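PDB 2YW6: DNA protection during starvation protein, which probably shields DNA from oxidative damage by oxidising iron(II) with hydrogen peroxide and storing the product as a ferric mineral inside a hollow twelve-subunit shell. Local coordinates for residues Q24-N29 and I87-W92; A65-E70 and I139-E144; D55-L60 and L111-V116. All blocks are in the same frame, centred on the assembly; numbering follows the deposited sequence.

Contact 1: Q24-N29 and I87-W92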
ATOM      1  N   GLN B  24      -0.166 -27.459  24.032  1.00 37.90           N
ATOM      2  CA  GLN B  24      -0.321 -26.951  22.682  1.00 35.37           C
ATOM      3  C   GLN B  24       0.780 -25.940  22.360  1.00 32.66           C
ATOM      4  O   GLN B  24       1.355 -25.965  21.269  1.00 32.32           O
ATOM      5  CB  GLN B  24      -1.701 -26.308  22.525  1.00 34.78           C
ATOM      6  CG  GLN B  24      -2.146 -26.158  21.075  1.00 41.05           C
ATOM      7  CD  GLN B  24      -2.569 -27.478  20.430  1.00 42.31           C
ATOM      8  OE1 GLN B  24      -2.292 -28.565  20.953  1.00 43.61           O
ATOM      9  NE2 GLN B  24      -3.235 -27.384  19.284  1.00 40.98           N
ATOM     10  N   LEU B  25       1.072 -25.061  23.312  1.00 30.09           N
ATOM     11  CA  LEU B  25       2.097 -24.046  23.132  1.00 31.43           C
ATOM     12  C   LEU B  25       3.456 -24.662  22.765  1.00 31.90           C
ATOM     13  O   LEU B  25       4.125 -24.202  21.834  1.00 34.13           O
ATOM     14  CB  LEU B  25       2.244 -23.221  24.413  1.00 28.90           C
ATOM     15  CG  LEU B  25       2.766 -21.779  24.365  1.00 28.23           C
ATOM     16  CD1 LEU B  25       3.599 -21.519  25.602  1.00 25.88           C
ATOM     17  CD2 LEU B  25       3.602 -21.527  23.120  1.00 27.97           C
ATOM     18  N   SER B  26       3.867 -25.692  23.497  1.00 32.18           N
ATOM     19  CA  SER B  26       5.147 -26.332  23.226  1.00 33.86           C
ATOM     20  C   SER B  26       5.152 -27.046  21.878  1.00 33.96           C
ATOM     21  O   SER B  26       6.174 -27.073  21.187  1.00 34.52           O
ATOM     22  CB  SER B  26       5.494 -27.316  24.347  1.00 34.10           C
ATOM     23  OG  SER B  26       5.454 -26.662  25.603  1.00 34.62           O
ATOM     24  N   THR B  27       4.014 -27.625  21.503  1.00 33.61           N
ATOM     25  CA  THR B  27       3.900 -28.320  20.222  1.00 33.28           C
ATOM     26  C   THR B  27       4.063 -27.338  19.069  1.00 33.20           C
ATOM     27  O   THR B  27       4.700 -27.657  18.062  1.00 33.34           O
ATOM     28  CB  THR B  27       2.538 -29.017  20.068  1.00 34.37           C
ATOM     29  OG1 THR B  27       2.487 -30.150  20.937  1.00 35.06           O
ATOM     30  CG2 THR B  27       2.325 -29.471  18.623  1.00 33.59           C
ATOM     31  N   TYR B  28       3.470 -26.152  19.214  1.00 34.62           N
ATOM     32  CA  TYR B  28       3.572 -25.123  18.189  1.00 35.77           C
ATOM     33  C   TYR B  28       5.007 -24.634  18.073  1.00 36.54           C
ATOM     34  O   TYR B  28       5.552 -24.553  16.974  1.00 40.78           O
ATOM     35  CB  TYR B  28       2.657 -23.942  18.515  1.00 34.35           C
ATOM     36  CG  TYR B  28       1.174 -24.214  18.328  1.00 30.88           C
ATOM     37  CD1 TYR B  28       0.211 -23.333  18.840  1.00 27.98           C
ATOM     38  CD2 TYR B  28       0.730 -25.320  17.593  1.00 29.41           C
ATOM     39  CE1 TYR B  28      -1.156 -23.554  18.627  1.00 29.18           C
ATOM     40  CE2 TYR B  28      -0.629 -25.550  17.375  1.00 28.56           C
ATOM     41  CZ  TYR B  28      -1.568 -24.663  17.889  1.00 28.54           C
ATOM     42  OH  TYR B  28      -2.907 -24.896  17.681  1.00 26.05           O
ATOM     43  N   ASN B  29       5.628 -24.316  19.206  1.00 36.09           N
ATOM     44  CA  ASN B  29       7.005 -23.841  19.173  1.00 36.12           C
ATOM     45  C   ASN B  29       7.894 -24.878  18.497  1.00 36.70           C
ATOM     46  O   ASN B  29       8.676 -24.554  17.586  1.00 33.15           O
ATOM     47  CB  ASN B  29       7.526 -23.569  20.585  1.00 37.26           C
ATOM     48  CG  ASN B  29       6.878 -22.355  21.222  1.00 37.56           C
ATOM     49  OD1 ASN B  29       6.339 -21.500  20.532  1.00 39.99           O
ATOM     50  ND2 ASN B  29       6.946 -22.269  22.544  1.00 39.31           N
ATOM     51  N   ILE B  87      11.138 -29.211  25.254  1.00 48.85           N
ATOM     52  CA  ILE B  87      11.462 -30.634  25.337  1.00 56.00           C
ATOM     53  C   ILE B  87      10.735 -31.318  26.505  1.00 58.55           C
ATOM     54  O   ILE B  87      10.358 -32.487  26.408  1.00 59.30           O
ATOM     55  CB  ILE B  87      13.003 -30.878  25.447  1.00 57.22           C
ATOM     56  CG1 ILE B  87      13.516 -30.506  26.839  1.00 59.25           C
ATOM     57  CG2 ILE B  87      13.732 -30.091  24.375  1.00 58.95           C
ATOM     58  CD1 ILE B  87      13.452 -31.659  27.836  1.00 58.78           C
ATOM     59  N   LYS B  88      10.539 -30.588  27.600  1.00 63.03           N
ATOM     60  CA  LYS B  88       9.841 -31.135  28.757  1.00 63.56           C
ATOM     61  C   LYS B  88       8.432 -31.539  28.329  1.00 61.62           C
ATOM     62  O   LYS B  88       8.014 -32.682  28.489  1.00 60.03           O
ATOM     63  CB  LYS B  88       9.762 -30.090  29.875  1.00 65.86           C
ATOM     64  CG  LYS B  88       9.028 -30.557  31.122  1.00 72.91           C
ATOM     65  CD  LYS B  88       9.663 -31.822  31.688  1.00 77.29           C
ATOM     66  CE  LYS B  88       9.004 -32.256  32.987  1.00 79.00           C
ATOM     67  NZ  LYS B  88       9.192 -31.253  34.079  1.00 79.70           N
ATOM     68  N   ASP B  89       7.706 -30.582  27.773  1.00 61.78           N
ATOM     69  CA  ASP B  89       6.350 -30.825  27.312  1.00 64.04           C
ATOM     70  C   ASP B  89       6.355 -31.795  26.142  1.00 69.80           C
ATOM     71  O   ASP B  89       5.508 -32.686  26.050  1.00 72.32           O
ATOM     72  CB  ASP B  89       5.710 -29.499  26.904  1.00 57.51           C
ATOM     73  CG  ASP B  89       5.403 -28.616  28.100  1.00 52.68           C
ATOM     74  OD1 ASP B  89       5.739 -27.405  28.070  1.00 47.33           O
ATOM     75  OD2 ASP B  89       4.815 -29.138  29.077  1.00 50.18           O
ATOM     76  N   ARG B  90       7.334 -31.626  25.261  1.00 82.20           N
ATOM     77  CA  ARG B  90       7.465 -32.455  24.073  1.00 90.04           C
ATOM     78  C   ARG B  90       7.190 -33.932  24.313  1.00 92.69           C
ATOM     79  O   ARG B  90       7.493 -34.485  25.377  1.00 95.27           O
ATOM     80  CB  ARG B  90       8.868 -32.297  23.472  1.00 91.82           C
ATOM     81  CG  ARG B  90       9.781 -33.508  23.648  1.00 97.18           C
ATOM     82  CD  ARG B  90      11.225 -33.193  23.285  1.00 99.65           C
ATOM     83  NE  ARG B  90      11.345 -32.598  21.957  1.00100.94           N
ATOM     84  CZ  ARG B  90      12.502 -32.352  21.353  1.00101.04           C
ATOM     85  NH1 ARG B  90      13.643 -32.657  21.959  1.00100.98           N
ATOM     86  NH2 ARG B  90      12.519 -31.813  20.141  1.00100.65           N
ATOM     87  N   THR B  91       6.595 -34.557  23.305  1.00 98.69           N
ATOM     88  CA  THR B  91       6.301 -35.979  23.338  1.00105.98           C
ATOM     89  C   THR B  91       6.896 -36.517  22.051  1.00105.62           C
ATOM     90  O   THR B  91       7.543 -37.567  22.048  1.00110.70           O
ATOM     91  CB  THR B  91       4.791 -36.264  23.361  1.00108.62           C
ATOM     92  OG1 THR B  91       4.232 -35.794  24.595  1.00109.15           O
ATOM     93  CG2 THR B  91       4.537 -37.764  23.237  1.00108.79           C
ATOM     94  N   TRP B  92       6.681 -35.783  20.959  1.00107.73           N
ATOM     95  CA  TRP B  92       7.233 -36.186  19.674  1.00106.30           C
ATOM     96  C   TRP B  92       8.728 -35.876  19.728  1.00106.09           C
ATOM     97  O   TRP B  92       9.143 -34.718  19.714  1.00108.74           O
ATOM     98  CB  TRP B  92       6.496 -35.471  18.509  1.00 98.38           C
ATOM     99  CG  TRP B  92       7.247 -34.400  17.702  1.00 88.69           C
ATOM    100  CD1 TRP B  92       8.453 -34.533  17.056  1.00 84.80           C
ATOM    101  CD2 TRP B  92       6.791 -33.063  17.421  1.00 85.37           C
ATOM    102  NE1 TRP B  92       8.773 -33.364  16.400  1.00 83.23           N
ATOM    103  CE2 TRP B  92       7.779 -32.452  16.605  1.00 84.09           C
ATOM    104  CE3 TRP B  92       5.653 -32.328  17.780  1.00 83.75           C
ATOM    105  CZ2 TRP B  92       7.650 -31.134  16.147  1.00 83.01           C
ATOM    106  CZ3 TRP B  92       5.530 -31.019  17.323  1.00 83.07           C
ATOM    107  CH2 TRP B  92       6.525 -30.438  16.513  1.00 83.43           C
TER
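Asp89 OD1 draws hydrogen bonds from helix 12-41. The firm one comes from Ser26 OG, which donates to Asp89 OD1 over 2.6 Å, and Gln22 NE2 adds a weak one. The serine hydroxyl reaches OD1 on its anti side and stands 33° out of the carboxylate plane, so it meets this oxygen obliquely. The CB atoms of both residues face the opposite segment, which brings the two short side chains together. A chi1 of -54° sets the Ser26 hydroxyl beside its own backbone N, where Gln22 O lies near as a weak alternative acceptor for its proton.

The second point of contact is made by Trp92, in the loop that follows helix 83-89. Its six-membered ring comes in edge first: CZ3 lies 3.5 Å from Thr27 O and 3.8 Å from Thr27 CG2, the methyl lying in the ring plane. Thr27 OG1 sits beside the backbone N (chi1 -72°) and bonds weakly to Lys23 O; its methyl is thereby left for the indole edge. Trp92 also packs on Asp30, Leu31 and Thr34 of helix 12-41 and on Val112 of helix 102-127, while Ile87 and Arg90 pack on Pro83 of a second subunit.

One carboxylate bond and one aromatic edge thus fasten the short crossover helix, with the loop after it, to the outside of the bundle. The seam is partly buried; the Asp89 charge is probably eased by a serine hydroxyl and, weakly, by the Gln22 amide, while the indole rim lies against a methyl and a backbone carbonyl.

Contact 2: A65-E70 and I139-E144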
ATOM      1  N   ALA B  65       1.201 -19.640  18.337  1.00 33.86           N
ATOM      2  CA  ALA B  65       1.934 -19.753  19.589  1.00 35.19           C
ATOM      3  C   ALA B  65       1.643 -18.511  20.427  1.00 37.13           C
ATOM      4  O   ALA B  65       1.449 -18.600  21.651  1.00 36.50           O
ATOM      5  CB  ALA B  65       3.428 -19.873  19.326  1.00 35.32           C
ATOM      6  N   ASP B  66       1.603 -17.356  19.768  1.00 37.06           N
ATOM      7  CA  ASP B  66       1.317 -16.114  20.473  1.00 36.94           C
ATOM      8  C   ASP B  66      -0.078 -16.158  21.076  1.00 35.47           C
ATOM      9  O   ASP B  66      -0.251 -15.841  22.250  1.00 31.80           O
ATOM     10  CB  ASP B  66       1.453 -14.918  19.538  1.00 39.95           C
ATOM     11  CG  ASP B  66       2.890 -14.539  19.305  1.00 46.42           C
ATOM     12  OD1 ASP B  66       3.151 -13.552  18.584  1.00 52.15           O
ATOM     13  OD2 ASP B  66       3.768 -15.234  19.847  1.00 51.03           O
ATOM     14  N   GLU B  67      -1.061 -16.552  20.261  1.00 35.13           N
ATOM     15  CA  GLU B  67      -2.462 -16.671  20.685  1.00 32.96           C
ATOM     16  C   GLU B  67      -2.569 -17.619  21.883  1.00 31.18           C
ATOM     17  O   GLU B  67      -3.018 -17.234  22.962  1.00 31.26           O
ATOM     18  CB  GLU B  67      -3.315 -17.193  19.517  1.00 32.79           C
ATOM     19  CG  GLU B  67      -3.712 -16.111  18.522  1.00 38.64           C
ATOM     20  CD  GLU B  67      -4.011 -16.621  17.113  1.00 38.45           C
ATOM     21  OE1 GLU B  67      -4.646 -17.684  16.950  1.00 38.36           O
ATOM     22  OE2 GLU B  67      -3.614 -15.928  16.154  1.00 40.43           O
ATOM     23  N   VAL B  68      -2.141 -18.862  21.690  1.00 30.10           N
ATOM     24  CA  VAL B  68      -2.182 -19.836  22.759  1.00 29.21           C
ATOM     25  C   VAL B  68      -1.488 -19.304  24.018  1.00 28.27           C
ATOM     26  O   VAL B  68      -2.026 -19.421  25.119  1.00 30.11           O
ATOM     27  CB  VAL B  68      -1.538 -21.162  22.305  1.00 25.71           C
ATOM     28  CG1 VAL B  68      -1.385 -22.108  23.463  1.00 24.43           C
ATOM     29  CG2 VAL B  68      -2.422 -21.812  21.259  1.00 28.24           C
ATOM     30  N   ALA B  69      -0.311 -18.699  23.854  1.00 28.08           N
ATOM     31  CA  ALA B  69       0.424 -18.166  24.992  1.00 29.82           C
ATOM     32  C   ALA B  69      -0.333 -17.036  25.672  1.00 32.12           C
ATOM     33  O   ALA B  69      -0.467 -17.017  26.892  1.00 33.72           O
ATOM     34  CB  ALA B  69       1.799 -17.688  24.560  1.00 26.10           C
ATOM     35  N   GLU B  70      -0.834 -16.086  24.901  1.00 34.66           N
ATOM     36  CA  GLU B  70      -1.562 -14.998  25.523  1.00 36.26           C
ATOM     37  C   GLU B  70      -2.862 -15.477  26.195  1.00 36.06           C
ATOM     38  O   GLU B  70      -3.386 -14.814  27.092  1.00 34.17           O
ATOM     39  CB  GLU B  70      -1.828 -13.900  24.497  1.00 37.52           C
ATOM     40  CG  GLU B  70      -0.539 -13.435  23.835  1.00 44.67           C
ATOM     41  CD  GLU B  70      -0.581 -11.998  23.358  1.00 46.55           C
ATOM     42  OE1 GLU B  70      -1.689 -11.487  23.068  1.00 49.23           O
ATOM     43  OE2 GLU B  70       0.505 -11.386  23.257  1.00 46.38           O
ATOM     44  N   ILE B 139     -10.119 -24.875  17.497  1.00 32.18           N
ATOM     45  CA  ILE B 139     -10.866 -25.290  16.315  1.00 35.76           C
ATOM     46  C   ILE B 139     -10.415 -24.489  15.093  1.00 34.45           C
ATOM     47  O   ILE B 139     -10.403 -25.007  13.980  1.00 39.97           O
ATOM     48  CB  ILE B 139     -12.393 -25.094  16.498  1.00 32.94           C
ATOM     49  CG1 ILE B 139     -12.895 -25.988  17.642  1.00 30.36           C
ATOM     50  CG2 ILE B 139     -13.119 -25.395  15.184  1.00 27.57           C
ATOM     51  CD1 ILE B 139     -14.377 -25.885  17.921  1.00 23.56           C
ATOM     52  N   ALA B 140     -10.043 -23.228  15.299  1.00 35.19           N
ATOM     53  CA  ALA B 140      -9.600 -22.388  14.187  1.00 36.81           C
ATOM     54  C   ALA B 140      -8.242 -22.841  13.674  1.00 36.89           C
ATOM     55  O   ALA B 140      -7.975 -22.810  12.474  1.00 36.19           O
ATOM     56  CB  ALA B 140      -9.536 -20.923  14.610  1.00 35.61           C
ATOM     57  N   HIS B 141      -7.390 -23.262  14.596  1.00 34.19           N
ATOM     58  CA  HIS B 141      -6.049 -23.730  14.269  1.00 32.78           C
ATOM     59  C   HIS B 141      -6.061 -25.061  13.527  1.00 32.07           C
ATOM     60  O   HIS B 141      -5.243 -25.294  12.617  1.00 31.44           O
ATOM     61  CB  HIS B 141      -5.240 -23.908  15.552  1.00 31.30           C
ATOM     62  CG  HIS B 141      -4.968 -22.635  16.280  1.00 29.92           C
ATOM     63  ND1 HIS B 141      -4.228 -22.589  17.440  1.00 31.18           N
ATOM     64  CD2 HIS B 141      -5.284 -21.351  15.990  1.00 30.96           C
ATOM     65  CE1 HIS B 141      -4.093 -21.336  17.830  1.00 30.42           C
ATOM     66  NE2 HIS B 141      -4.726 -20.564  16.963  1.00 31.53           N
ATOM     67  N   ALA B 142      -6.977 -25.933  13.945  1.00 32.14           N
ATOM     68  CA  ALA B 142      -7.113 -27.256  13.370  1.00 30.83           C
ATOM     69  C   ALA B 142      -7.396 -27.181  11.881  1.00 31.91           C
ATOM     70  O   ALA B 142      -6.931 -28.025  11.119  1.00 34.23           O
ATOM     71  CB  ALA B 142      -8.219 -28.007  14.087  1.00 28.45           C
ATOM     72  N   GLY B 143      -8.156 -26.169  11.466  1.00 35.19           N
ATOM     73  CA  GLY B 143      -8.467 -26.010  10.054  1.00 37.17           C
ATOM     74  C   GLY B 143      -7.217 -25.853   9.201  1.00 38.22           C
ATOM     75  O   GLY B 143      -7.065 -26.517   8.170  1.00 38.55           O
ATOM     76  N   GLU B 144      -6.312 -24.977   9.632  1.00 37.72           N
ATOM     77  CA  GLU B 144      -5.074 -24.742   8.903  1.00 36.99           C
ATOM     78  C   GLU B 144      -4.093 -25.894   9.085  1.00 36.03           C
ATOM     79  O   GLU B 144      -3.466 -26.323   8.122  1.00 35.24           O
ATOM     80  CB  GLU B 144      -4.455 -23.420   9.347  1.00 38.59           C
ATOM     81  CG  GLU B 144      -5.313 -22.224   8.975  1.00 39.56           C
ATOM     82  CD  GLU B 144      -5.405 -22.024   7.468  1.00 40.27           C
ATOM     83  OE1 GLU B 144      -6.222 -21.200   7.011  1.00 39.86           O
ATOM     84  OE2 GLU B 144      -4.650 -22.689   6.735  1.00 41.55           O
TER
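The imidazole of His141 reaches across to helix 47-75 edge first, and both of its partners there, Glu67 and Val68, lie close to the ring plane. NE2 of His141 donates to Glu67 OE1 over 2.9 Å with an N-H...O angle of 171°, practically straight. On the histidine side the acceptor lies near the ring plane. On the carboxylate side the approach is less regular: OE1 is met on its anti side and from outside the carboxylate plane, and the carboxylate and imidazole planes are 47° apart. Beside this bond, Val68 CG2 touches His141 CE1 at 3.8 Å, so a methyl and an oxygen share neighbouring positions along one rim of the ring.

His141 CG stands beside its backbone N (chi1 -66°), which extends the ring into the gap between the helices; Glu67 answers with a chain extended beyond CG. The backbones remain well apart, the CA atoms of Val68 and His141 being 10.1 Å from each other, so side chains alone make the contact. The other ring nitrogen, ND1, is hydrogen-bonded to Tyr28 OH, and Tyr64 stacks on the imidazole. With both nitrogens engaged, the rotation of the ring is fixed.

Helices 47-75 and 132-155 run antiparallel here, as neighbours in the ferritin-like four-helix bundle. On the same turns of helix 47-75, Asp66 is salt-bridged to Lys36 of a second subunit; Asp66 and Glu70 are probable iron ligands, consistent with the ferroxidase site that Dps proteins build between two subunits.

Contact 3: D55-L60 and L111-V116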
ATOM      1  N   ASP B  55       6.798 -21.539   4.263  1.00 38.55           N
ATOM      2  CA  ASP B  55       6.819 -20.146   4.709  1.00 41.14           C
ATOM      3  C   ASP B  55       5.525 -19.654   5.384  1.00 38.61           C
ATOM      4  O   ASP B  55       5.542 -19.228   6.549  1.00 37.03           O
ATOM      5  CB  ASP B  55       7.196 -19.232   3.536  1.00 46.37           C
ATOM      6  CG  ASP B  55       8.677 -19.305   3.198  1.00 52.95           C
ATOM      7  OD1 ASP B  55       9.067 -18.847   2.101  1.00 53.65           O
ATOM      8  OD2 ASP B  55       9.452 -19.815   4.040  1.00 55.52           O
ATOM      9  N   PRO B  56       4.392 -19.698   4.666  1.00 32.12           N
ATOM     10  CA  PRO B  56       3.152 -19.234   5.293  1.00 32.07           C
ATOM     11  C   PRO B  56       2.772 -20.050   6.534  1.00 31.14           C
ATOM     12  O   PRO B  56       2.279 -19.483   7.511  1.00 30.10           O
ATOM     13  CB  PRO B  56       2.131 -19.328   4.158  1.00 28.05           C
ATOM     14  CG  PRO B  56       2.682 -20.424   3.299  1.00 28.91           C
ATOM     15  CD  PRO B  56       4.155 -20.120   3.278  1.00 28.49           C
ATOM     16  N   GLN B  57       3.020 -21.361   6.516  1.00 30.36           N
ATOM     17  CA  GLN B  57       2.685 -22.200   7.673  1.00 29.78           C
ATOM     18  C   GLN B  57       3.515 -21.792   8.897  1.00 27.81           C
ATOM     19  O   GLN B  57       3.016 -21.804  10.029  1.00 28.30           O
ATOM     20  CB  GLN B  57       2.924 -23.686   7.357  1.00 30.27           C
ATOM     21  CG  GLN B  57       2.528 -24.641   8.487  1.00 28.95           C
ATOM     22  CD  GLN B  57       1.012 -24.773   8.648  1.00 29.55           C
ATOM     23  OE1 GLN B  57       0.242 -23.982   8.104  1.00 30.74           O
ATOM     24  NE2 GLN B  57       0.585 -25.767   9.404  1.00 27.24           N
ATOM     25  N   VAL B  58       4.786 -21.451   8.664  1.00 28.19           N
ATOM     26  CA  VAL B  58       5.678 -21.026   9.743  1.00 31.53           C
ATOM     27  C   VAL B  58       5.131 -19.773  10.417  1.00 35.77           C
ATOM     28  O   VAL B  58       5.259 -19.610  11.626  1.00 33.77           O
ATOM     29  CB  VAL B  58       7.131 -20.697   9.235  1.00 27.62           C
ATOM     30  CG1 VAL B  58       7.907 -19.921  10.300  1.00 23.46           C
ATOM     31  CG2 VAL B  58       7.900 -21.996   8.912  1.00 26.75           C
ATOM     32  N   GLU B  59       4.535 -18.877   9.637  1.00 42.25           N
ATOM     33  CA  GLU B  59       4.004 -17.652  10.211  1.00 46.20           C
ATOM     34  C   GLU B  59       2.711 -17.928  10.945  1.00 43.77           C
ATOM     35  O   GLU B  59       2.479 -17.397  12.030  1.00 38.64           O
ATOM     36  CB  GLU B  59       3.780 -16.586   9.142  1.00 57.45           C
ATOM     37  CG  GLU B  59       3.179 -15.315   9.714  1.00 82.06           C
ATOM     38  CD  GLU B  59       3.253 -14.150   8.761  1.00 92.85           C
ATOM     39  OE1 GLU B  59       2.774 -14.291   7.616  1.00 95.93           O
ATOM     40  OE2 GLU B  59       3.790 -13.092   9.159  1.00 97.03           O
ATOM     41  N   LEU B  60       1.877 -18.773  10.350  1.00 39.79           N
ATOM     42  CA  LEU B  60       0.602 -19.126  10.941  1.00 35.22           C
ATOM     43  C   LEU B  60       0.848 -19.778  12.313  1.00 32.12           C
ATOM     44  O   LEU B  60       0.307 -19.337  13.332  1.00 33.83           O
ATOM     45  CB  LEU B  60      -0.132 -20.076   9.994  1.00 35.98           C
ATOM     46  CG  LEU B  60      -1.653 -20.004   9.814  1.00 40.69           C
ATOM     47  CD1 LEU B  60      -2.144 -18.571   9.865  1.00 39.42           C
ATOM     48  CD2 LEU B  60      -2.027 -20.642   8.475  1.00 39.82           C
ATOM     49  N   LEU B 111       4.012 -37.278   9.240  1.00 32.90           N
ATOM     50  CA  LEU B 111       4.007 -37.996  10.511  1.00 33.01           C
ATOM     51  C   LEU B 111       3.886 -37.007  11.664  1.00 32.77           C
ATOM     52  O   LEU B 111       3.070 -37.196  12.568  1.00 32.47           O
ATOM     53  CB  LEU B 111       5.297 -38.810  10.654  1.00 33.26           C
ATOM     54  CG  LEU B 111       5.222 -40.343  10.720  1.00 36.68           C
ATOM     55  CD1 LEU B 111       3.862 -40.875  10.250  1.00 35.02           C
ATOM     56  CD2 LEU B 111       6.365 -40.906   9.870  1.00 36.81           C
ATOM     57  N   VAL B 112       4.705 -35.957  11.630  1.00 31.70           N
ATOM     58  CA  VAL B 112       4.668 -34.937  12.670  1.00 29.63           C
ATOM     59  C   VAL B 112       3.239 -34.389  12.820  1.00 29.74           C
ATOM     60  O   VAL B 112       2.724 -34.288  13.936  1.00 30.79           O
ATOM     61  CB  VAL B 112       5.650 -33.777  12.355  1.00 31.23           C
ATOM     62  CG1 VAL B 112       5.446 -32.631  13.344  1.00 28.86           C
ATOM     63  CG2 VAL B 112       7.085 -34.287  12.420  1.00 29.59           C
ATOM     64  N   TYR B 113       2.595 -34.061  11.700  1.00 28.20           N
ATOM     65  CA  TYR B 113       1.239 -33.539  11.732  1.00 28.57           C
ATOM     66  C   TYR B 113       0.183 -34.526  12.229  1.00 29.34           C
ATOM     67  O   TYR B 113      -0.847 -34.108  12.767  1.00 30.74           O
ATOM     68  CB  TYR B 113       0.841 -32.984  10.351  1.00 27.12           C
ATOM     69  CG  TYR B 113       1.306 -31.562  10.171  1.00 27.70           C
ATOM     70  CD1 TYR B 113       2.666 -31.266  10.035  1.00 26.57           C
ATOM     71  CD2 TYR B 113       0.409 -30.497  10.283  1.00 26.23           C
ATOM     72  CE1 TYR B 113       3.113 -29.947  10.038  1.00 27.09           C
ATOM     73  CE2 TYR B 113       0.846 -29.183  10.289  1.00 22.28           C
ATOM     74  CZ  TYR B 113       2.191 -28.914  10.173  1.00 24.58           C
ATOM     75  OH  TYR B 113       2.632 -27.620  10.254  1.00 24.05           O
ATOM     76  N   ASN B 114       0.404 -35.824  12.046  1.00 29.84           N
ATOM     77  CA  ASN B 114      -0.576 -36.789  12.539  1.00 30.21           C
ATOM     78  C   ASN B 114      -0.673 -36.561  14.051  1.00 30.21           C
ATOM     79  O   ASN B 114      -1.771 -36.468  14.610  1.00 27.45           O
ATOM     80  CB  ASN B 114      -0.157 -38.243  12.245  1.00 31.50           C
ATOM     81  CG  ASN B 114      -0.515 -38.702  10.821  1.00 34.82           C
ATOM     82  OD1 ASN B 114      -1.453 -38.192  10.204  1.00 32.82           O
ATOM     83  ND2 ASN B 114       0.223 -39.696  10.311  1.00 35.05           N
ATOM     84  N   GLY B 115       0.483 -36.446  14.703  1.00 29.99           N
ATOM     85  CA  GLY B 115       0.486 -36.224  16.136  1.00 30.58           C
ATOM     86  C   GLY B 115      -0.165 -34.903  16.512  1.00 31.51           C
ATOM     87  O   GLY B 115      -1.007 -34.848  17.422  1.00 29.69           O
ATOM     88  N   VAL B 116       0.231 -33.843  15.805  1.00 32.56           N
ATOM     89  CA  VAL B 116      -0.276 -32.488  16.045  1.00 33.72           C
ATOM     90  C   VAL B 116      -1.792 -32.401  15.890  1.00 32.29           C
ATOM     91  O   VAL B 116      -2.485 -31.860  16.752  1.00 32.83           O
ATOM     92  CB  VAL B 116       0.411 -31.468  15.082  1.00 35.81           C
ATOM     93  CG1 VAL B 116      -0.085 -30.037  15.349  1.00 33.94           C
ATOM     94  CG2 VAL B 116       1.917 -31.543  15.258  1.00 34.18           C
TER
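The phenol of Tyr113 has the side-chain amide of Gln57 at its edge. The amide nitrogen lies at the hydroxyl end of the ring and near the ring plane, with Gln57 NE2 3.5 Å from Tyr113 CE2. The ring of Phe148, from helix 132-155, also meets the tyrosine ring, and Leu35 and Gln149 pack against it. The amide thus lies at the edge and not over a face, its plane 38° from that of the phenol.

The link itself is a hydrogen bond from Gln57 NE2 to Tyr113 OH, 2.9 Å long and close to linear at 167°. The hydroxyl oxygen falls almost in the amide plane, in line with an N-H of the NH2 group. CG of Gln57 lies anti to the backbone N (chi1 -177°), which carries it to 3.5 Å from Tyr113 OH, and the bend at chi2 turns NE2 onto the hydroxyl. Between Gln57 and Tyr113 the CA atoms are 12.1 Å apart, and the side chains span that gap from opposite directions.

Both residues are buried, and the bond gives one amide N-H an acceptor and the hydroxyl oxygen a donor within largely apolar packing: Gln57 also touches Leu145 and Phe148. Helices 47-75 and 102-127 run parallel at this level, with side chains of helices 12-41 and 132-155 packing around the pair. Such a parallel pair, joined through a long crossover connection, is one diagonal pair of the ferritin-like four-helix bundle.

Contacts 2 and 3 are buried and share helix 47-75, which meets His141 of helix 132-155 and Tyr113 of helix 102-127 at different levels; Glu144 CG packs on Leu60 CD2 at 3.7 Å between them. Contact 1 is only partly buried and joins the crossover segment to helix 12-41. Their chemistry follows: serine and an indole edge against a carboxylate and backbone outside, a histidine-carboxylate bond between adjacent helices, and a neutral amide-phenol bond through the core. Tyr28 CE1 packs on Val68 CG2 between contacts 1 and 2, and Thr27 CG2 lies 4.0 Å from Val116 CG2 between contacts 1 and 3. Contacts 1 and 2 also touch a second subunit, whereas contact 3 meets no other chain.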